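Local coordinates for V-type ATP synthase alpha chain (Thermoplasma volcanium, PDB 4O1S), which is an intein with a Hint-type intein splicing domain, carried in the alpha chain (subunit A) of an archaeal V-type ATP synthase, at residues A[107-110]-A[111-114]; A[26-29]-A[30-34]; A[37-41]-A[42-46]. All coordinates share one frame; numbering follows the deposited sequence.

The three contacts are all local, yet they fall into two regions. Contacts 2 and 3 touch: the end of helix 22-31 and the hairpin of strands 36-40 and 43-58 share the carboxylate of E44 and the packing of I46. Contact 1 lies on the other side of the chain's centre from contact 2, about 33 Å away between centres, where strand 104-109 turns into a loop. Contacts 1 and 2 are partly buried, whereas contact 3 is largely a surface feature. Backbone bonds to one carbonyl and apolar packing shape contact 1, helix-end backbone bonds flanked by long charged side chains make up contact 2, whose arginine reaches E44, and regular strand pairing governs contact 3.

Contact 1 (A[107-110]-A[111-114]); sequences EVMA and SNLK. With SO4 (sulfate ion), chain G.
The flat peptide carbonyl of M109 takes two backbone N-H groups from the residues that follow. N112 N approaches from above the carbonyl plane, 53° out of it, at 2.6 Å from M109 O, while L113 N comes in almost on the line of the bond, 2.9 Å from the same oxygen. A weak third bond of 3.3 Å joins L113 N to A110 O. The side chains of M109 and N112 lie side by side and point the same way. On this side a sulfate, probably from the crystallisation liquor, accepts the M109 amide hydrogen, with M109 N 2.8 Å from sulfate O4.

V108, one residue earlier, puts its side chain on the other side of the strand. With chi1 at 65°, CG1 sits between the backbone N and the carbonyl carbon and meets L113 CD1 at 3.6 Å, the two side chains crossing at about a right angle. The second branch, CG2, rests 3.7 Å from N112 CB. V108 and L113 both pack on V99 of strand 96-101, and L113 also reaches I81; the S111 hydroxyl makes a weak hydrogen bond to P93 O. The arrangement is a type I beta turn over M109-N112, extended by the bond from L113, that ends an outer strand of an antiparallel sheet in the intein domain.

Contact 2 (A[26-29]-A[30-34]); sequences YSSE and RKKED
Y26 and E29, the buried residues here, carry the tightly packed side, against strands 43-58 and 61-75. R30 N donates to Y26 O at 2.9 Å; R30 CG stands opposite the backbone N (chi1 -166°), and the chain runs on extended to NE, passing the ring with CD 3.8 Å from Y26 CE2. The guanidinium and ring planes differ by 24°. E29, bent at chi2, crosses the K32 chain at a slant, its carboxylate against K32 CD and CE, but the charges stay apart, with E29 OE2 4.3 Å from K32 NZ; E29 also packs on L48, I52 and L70.

The solvent side is looser. K31, bent at chi4, brings NZ beside S27 O in a weak bond of 3.3 Å, while a water donates to S27 O and accepts from K31 NZ. Toward its end the helix is weakly bonded: K31 N and K32 N reach back three residues, to S28 O at 3.2 Å and E29 O at 3.3 Å, both donors well above the carbonyl planes.

Y26 OH and R30 NE converge on OE1 of E44 in strand 43-58. A hydroxyl and a cation sharing one carboxylate oxygen would probably favour the charged form of E44 and fix both side chains against the sheet.

Contact 3 (A[37-41]-A[42-46]); sequences VEAGS and GEEII
Backbone hydrogen bonds set the pairing of V37-S41 with G42-I46, whose strands run antiparallel at 170°. The central hydrogen-bonded pair is E38 with I45: E38 N donates to I45 O in the carbonyl plane at 2.8 Å, and I45 N returns a bond of the same length to E38 O. Nearer the turn, G40 N donates to E43 O at 2.9 Å, whereas the return bond from E43 N to G40 O is weak at 3.3 Å. The S41 hydroxyl donates to G40 O, 2.8 Å from OG, within a type I' turn from G40 to E43 in which S41 and G42 both take positive phi.

Side-chain packing is confined mostly to the face carrying V37, A39, E44 and I46. E44 CG is anti to the backbone N (chi1 -168°), and the extended chain carries CD across to V37 CG1, 3.6 Å away, with OE2 near the A39 methyl. E44 OE1 is hydrogen-bonded by Y26 OH and salt-bridged to R30 NE of helix 22-31. V37 and I46 lie side by side through their CG2 atoms, 4.1 Å apart.

Helix 22-31 packs on this same face, with R30 against V37 and I46, and Y26 against I46. Strand 36-40 is one edge strand of the five-stranded sheet; on its other side strand 43-58 pairs with strand 61-75 through backbone bonds of E44 with K72 and I46 with L70.

Contact 1 (A[107-110]-A[111-114])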
loop_
_atom_site.group_PDB
_atom_site.type_symbol
_atom_site.label_atom_id
_atom_site.label_comp_id
_atom_site.label_asym_id
_atom_site.label_seq_id
_atom_site.Cartn_x
_atom_site.Cartn_y
_atom_site.Cartn_z
ATOM N N GLU A 107 13.254 4.573 -5.237
ATOM C CA GLU A 107 11.802 4.675 -5.314
ATOM C C GLU A 107 11.428 4.837 -6.784
ATOM O O GLU A 107 12.065 5.591 -7.521
ATOM C CB GLU A 107 11.303 5.881 -4.530
ATOM C CG GLU A 107 11.741 5.926 -3.079
ATOM C CD GLU A 107 11.222 7.171 -2.343
ATOM O OE1 GLU A 107 10.473 7.984 -2.955
ATOM O OE2 GLU A 107 11.577 7.338 -1.147
ATOM N N VAL A 108 10.404 4.127 -7.230
ATOM C CA VAL A 108 9.961 4.306 -8.598
ATOM C C VAL A 108 8.439 4.319 -8.656
ATOM O O VAL A 108 7.766 3.593 -7.921
ATOM C CB VAL A 108 10.542 3.224 -9.534
ATOM C CG1 VAL A 108 10.012 1.896 -9.138
ATOM C CG2 VAL A 108 10.144 3.488 -10.983
ATOM N N MET A 109 7.904 5.173 -9.519
ATOM C CA MET A 109 6.474 5.251 -9.719
ATOM C C MET A 109 6.014 4.050 -10.483
ATOM O O MET A 109 6.693 3.564 -11.404
ATOM C CB MET A 109 6.094 6.525 -10.471
ATOM C CG MET A 109 6.297 7.767 -9.625
ATOM S SD MET A 109 5.408 9.163 -10.307
ATOM C CE MET A 109 6.314 9.312 -11.834
ATOM N N ALA A 110 4.849 3.572 -10.088
ATOM C CA ALA A 110 4.213 2.473 -10.772
ATOM C C ALA A 110 4.247 2.700 -12.303
ATOM O O ALA A 110 4.544 1.796 -13.104
ATOM C CB ALA A 110 2.787 2.320 -10.239
ATOM N N SER A 111 4.005 3.935 -12.708
ATOM C CA SER A 111 4.026 4.258 -14.125
ATOM C C SER A 111 5.426 4.232 -14.738
ATOM O O SER A 111 5.545 4.321 -15.947
ATOM C CB SER A 111 3.377 5.613 -14.363
ATOM O OG SER A 111 4.095 6.621 -13.681
ATOM N N ASN A 112 6.487 4.110 -13.935
ATOM C CA ASN A 112 7.835 4.008 -14.531
ATOM C C ASN A 112 8.468 2.646 -14.338
ATOM O O ASN A 112 9.514 2.331 -14.916
ATOM C CB ASN A 112 8.774 5.087 -14.010
ATOM C CG ASN A 112 8.358 6.468 -14.442
ATOM O OD1 ASN A 112 7.873 6.662 -15.562
ATOM N ND2 ASN A 112 8.519 7.436 -13.551
ATOM N N LEU A 113 7.829 1.849 -13.498
ATOM C CA LEU A 113 8.200 0.462 -13.358
ATOM C C LEU A 113 8.283 -0.268 -14.721
ATOM O O LEU A 113 7.456 -0.049 -15.625
ATOM C CB LEU A 113 7.180 -0.198 -12.454
ATOM C CG LEU A 113 7.663 -1.425 -11.709
ATOM C CD1 LEU A 113 8.886 -1.043 -10.883
ATOM C CD2 LEU A 113 6.497 -1.940 -10.847
ATOM N N LYS A 114 9.297 -1.115 -14.869
ATOM C CA LYS A 114 9.444 -1.950 -16.061
ATOM C C LYS A 114 9.368 -3.408 -15.657
ATOM O O LYS A 114 9.794 -3.767 -14.563
ATOM C CB LYS A 114 10.796 -1.731 -16.735
ATOM C CG LYS A 114 11.308 -0.292 -16.761
ATOM C CD LYS A 114 10.446 0.644 -17.612
ATOM C CE LYS A 114 11.017 2.078 -17.620
ATOM N NZ LYS A 114 10.070 3.074 -18.212
HETATM S S SO4 G . 10.165 8.164 -10.310
HETATM O O1 SO4 G . 11.512 7.853 -10.813
HETATM O O2 SO4 G . 10.112 8.077 -8.845
HETATM O O3 SO4 G . 9.796 9.545 -10.652
HETATM O O4 SO4 G . 9.242 7.194 -10.913
#

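Contact 2 (A[26-29]-A[30-34])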
loop_
_atom_site.group_PDB
_atom_site.type_symbol
_atom_site.label_atom_id
_atom_site.label_comp_id
_atom_site.label_asym_id
_atom_site.label_seq_id
_atom_site.Cartn_x
_atom_site.Cartn_y
_atom_site.Cartn_z
ATOM N N TYR A 26 -11.796 0.286 5.620
ATOM C CA TYR A 26 -12.330 1.621 5.449
ATOM C C TYR A 26 -13.816 1.665 5.790
ATOM O O TYR A 26 -14.286 2.550 6.518
ATOM C CB TYR A 26 -12.113 2.123 4.008
ATOM C CG TYR A 26 -12.467 3.597 3.863
ATOM C CD1 TYR A 26 -11.506 4.592 4.086
ATOM C CD2 TYR A 26 -13.767 3.995 3.527
ATOM C CE1 TYR A 26 -11.832 5.937 3.968
ATOM C CE2 TYR A 26 -14.101 5.334 3.419
ATOM C CZ TYR A 26 -13.133 6.294 3.645
ATOM O OH TYR A 26 -13.473 7.616 3.543
ATOM N N SER A 27 -14.552 0.705 5.256
ATOM C CA SER A 27 -15.996 0.741 5.342
ATOM C C SER A 27 -16.428 0.616 6.790
ATOM O O SER A 27 -17.370 1.287 7.257
ATOM C CB SER A 27 -16.576 -0.416 4.546
ATOM O OG SER A 27 -17.968 -0.249 4.414
ATOM N N SER A 28 -15.725 -0.264 7.495
ATOM C CA SER A 28 -16.011 -0.545 8.891
ATOM C C SER A 28 -15.720 0.677 9.768
ATOM O O SER A 28 -16.543 1.085 10.590
ATOM C CB SER A 28 -15.174 -1.734 9.350
ATOM O OG SER A 28 -15.441 -2.011 10.716
ATOM N N GLU A 29 -14.542 1.260 9.570
ATOM C CA GLU A 29 -14.122 2.418 10.334
ATOM C C GLU A 29 -15.025 3.617 10.046
ATOM O O GLU A 29 -15.246 4.463 10.899
ATOM C CB GLU A 29 -12.665 2.739 10.005
ATOM C CG GLU A 29 -11.694 1.672 10.474
ATOM C CD GLU A 29 -11.613 1.623 11.976
ATOM O OE1 GLU A 29 -12.004 2.619 12.620
ATOM O OE2 GLU A 29 -11.165 0.598 12.523
ATOM N N ARG A 30 -15.570 3.654 8.845
ATOM C CA ARG A 30 -16.404 4.758 8.439
ATOM C C ARG A 30 -17.675 4.861 9.288
ATOM O O ARG A 30 -18.170 5.956 9.547
ATOM C CB ARG A 30 -16.730 4.631 6.955
ATOM C CG ARG A 30 -17.299 5.886 6.378
ATOM C CD ARG A 30 -17.594 5.740 4.895
ATOM N NE ARG A 30 -18.060 7.017 4.365
ATOM C CZ ARG A 30 -19.336 7.350 4.226
ATOM N NH1 ARG A 30 -20.292 6.496 4.549
ATOM N NH2 ARG A 30 -19.652 8.539 3.767
ATOM N N LYS A 31 -18.173 3.719 9.750
ATOM C CA LYS A 31 -19.409 3.664 10.533
ATOM C C LYS A 31 -19.243 3.981 12.000
ATOM O O LYS A 31 -20.231 4.255 12.684
ATOM C CB LYS A 31 -19.989 2.256 10.508
ATOM C CG LYS A 31 -20.232 1.667 9.168
ATOM C CD LYS A 31 -20.982 0.368 9.368
ATOM C CE LYS A 31 -21.456 -0.162 8.051
ATOM N NZ LYS A 31 -20.427 0.103 7.004
ATOM N N LYS A 32 -18.022 3.866 12.519
ATOM C CA LYS A 32 -17.802 4.025 13.960
ATOM C C LYS A 32 -18.110 5.446 14.491
ATOM O O LYS A 32 -17.581 6.435 13.954
ATOM C CB LYS A 32 -16.379 3.610 14.299
ATOM C CG LYS A 32 -16.126 2.111 14.176
ATOM C CD LYS A 32 -14.648 1.838 14.062
ATOM C CE LYS A 32 -14.220 0.634 14.843
ATOM N NZ LYS A 32 -14.953 -0.543 14.320
ATOM N N GLU A 33 -18.969 5.543 15.521
ATOM C CA GLU A 33 -19.322 6.830 16.179
ATOM C C GLU A 33 -18.082 7.592 16.700
ATOM O O GLU A 33 -17.975 8.802 16.539
ATOM C CB GLU A 33 -20.353 6.620 17.294
ATOM C CG GLU A 33 -20.214 7.602 18.476
ATOM C CD GLU A 33 -19.429 7.014 19.663
ATOM O OE1 GLU A 33 -18.872 5.904 19.522
ATOM O OE2 GLU A 33 -19.375 7.657 20.739
ATOM N N ASP A 34 -17.184 6.848 17.339
ATOM C CA ASP A 34 -15.801 7.197 17.630
ATOM C C ASP A 34 -15.060 8.122 16.629
ATOM O O ASP A 34 -14.235 8.945 17.032
ATOM C CB ASP A 34 -15.017 5.874 17.653
ATOM C CG ASP A 34 -14.662 5.422 19.040
ATOM O OD1 ASP A 34 -15.169 6.040 20.011
ATOM O OD2 ASP A 34 -13.885 4.436 19.145
HETATM O O HOH W 1 -19.718 2.141 5.191
#

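Contact 3 (A[37-41]-A[42-46])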
loop_
_atom_site.group_PDB
_atom_site.type_symbol
_atom_site.label_atom_id
_atom_site.label_comp_id
_atom_site.label_asym_id
_atom_site.label_seq_id
_atom_site.Cartn_x
_atom_site.Cartn_y
_atom_site.Cartn_z
ATOM N N VAL A 37 -15.433 11.685 10.035
ATOM C CA VAL A 37 -15.382 11.481 8.588
ATOM C C VAL A 37 -15.510 12.793 7.910
ATOM O O VAL A 37 -16.457 13.533 8.146
ATOM C CB VAL A 37 -16.505 10.576 8.060
ATOM C CG1 VAL A 37 -16.460 10.507 6.547
ATOM C CG2 VAL A 37 -16.376 9.182 8.655
ATOM N N GLU A 38 -14.538 13.089 7.065
ATOM C CA GLU A 38 -14.546 14.348 6.349
ATOM C C GLU A 38 -14.514 14.134 4.848
ATOM O O GLU A 38 -13.603 13.509 4.316
ATOM C CB GLU A 38 -13.401 15.225 6.821
ATOM C CG GLU A 38 -13.938 16.370 7.573
ATOM C CD GLU A 38 -13.018 16.806 8.666
ATOM O OE1 GLU A 38 -11.803 16.535 8.505
ATOM O OE2 GLU A 38 -13.507 17.416 9.664
ATOM N N ALA A 39 -15.531 14.647 4.172
ATOM C CA ALA A 39 -15.671 14.414 2.740
ATOM C C ALA A 39 -15.474 15.713 1.974
ATOM O O ALA A 39 -15.601 16.793 2.536
ATOM C CB ALA A 39 -17.041 13.791 2.432
ATOM N N GLY A 40 -15.150 15.613 0.691
ATOM C CA GLY A 40 -15.050 16.801 -0.122
ATOM C C GLY A 40 -14.403 16.548 -1.453
ATOM O O GLY A 40 -13.221 16.181 -1.509
ATOM N N SER A 41 -15.198 16.745 -2.512
ATOM C CA SER A 41 -14.755 16.699 -3.921
ATOM C C SER A 41 -14.244 15.316 -4.370
ATOM O O SER A 41 -13.105 15.187 -4.849
ATOM C CB SER A 41 -13.707 17.797 -4.214
ATOM O OG SER A 41 -12.390 17.361 -3.889
ATOM N N GLY A 42 -15.079 14.292 -4.200
ATOM C CA GLY A 42 -14.682 12.922 -4.498
ATOM C C GLY A 42 -13.654 12.280 -3.569
ATOM O O GLY A 42 -13.402 11.086 -3.655
ATOM N N GLU A 43 -13.055 13.063 -2.684
ATOM C CA GLU A 43 -12.169 12.505 -1.686
ATOM C C GLU A 43 -12.841 12.442 -0.332
ATOM O O GLU A 43 -13.744 13.220 -0.029
ATOM C CB GLU A 43 -10.921 13.340 -1.564
ATOM C CG GLU A 43 -10.152 13.435 -2.827
ATOM C CD GLU A 43 -8.960 14.339 -2.670
ATOM O OE1 GLU A 43 -9.107 15.395 -2.020
ATOM O OE2 GLU A 43 -7.874 13.991 -3.178
ATOM N N GLU A 44 -12.378 11.510 0.489
ATOM C CA GLU A 44 -12.922 11.350 1.822
ATOM C C GLU A 44 -11.868 10.822 2.784
ATOM O O GLU A 44 -11.013 9.985 2.420
ATOM C CB GLU A 44 -14.117 10.415 1.802
ATOM C CG GLU A 44 -14.878 10.445 3.097
ATOM C CD GLU A 44 -16.094 9.538 3.071
ATOM O OE1 GLU A 44 -15.929 8.297 3.199
ATOM O OE2 GLU A 44 -17.214 10.078 2.920
ATOM N N ILE A 45 -11.935 11.310 4.020
ATOM C CA ILE A 45 -10.976 10.919 5.043
ATOM C C ILE A 45 -11.648 10.489 6.352
ATOM O O ILE A 45 -12.650 11.084 6.798
ATOM C CB ILE A 45 -9.974 12.051 5.306
ATOM C CG1 ILE A 45 -9.102 12.259 4.075
ATOM C CG2 ILE A 45 -9.084 11.730 6.482
ATOM C CD1 ILE A 45 -8.551 13.665 3.955
ATOM N N ILE A 46 -11.106 9.441 6.960
ATOM C CA ILE A 46 -11.570 9.080 8.271
ATOM C C ILE A 46 -10.430 9.288 9.229
ATOM O O ILE A 46 -9.302 8.820 9.016
ATOM C CB ILE A 46 -12.054 7.625 8.378
ATOM C CG1 ILE A 46 -12.934 7.228 7.193
ATOM C CG2 ILE A 46 -12.786 7.413 9.710
ATOM C CD1 ILE A 46 -13.172 5.726 7.163
#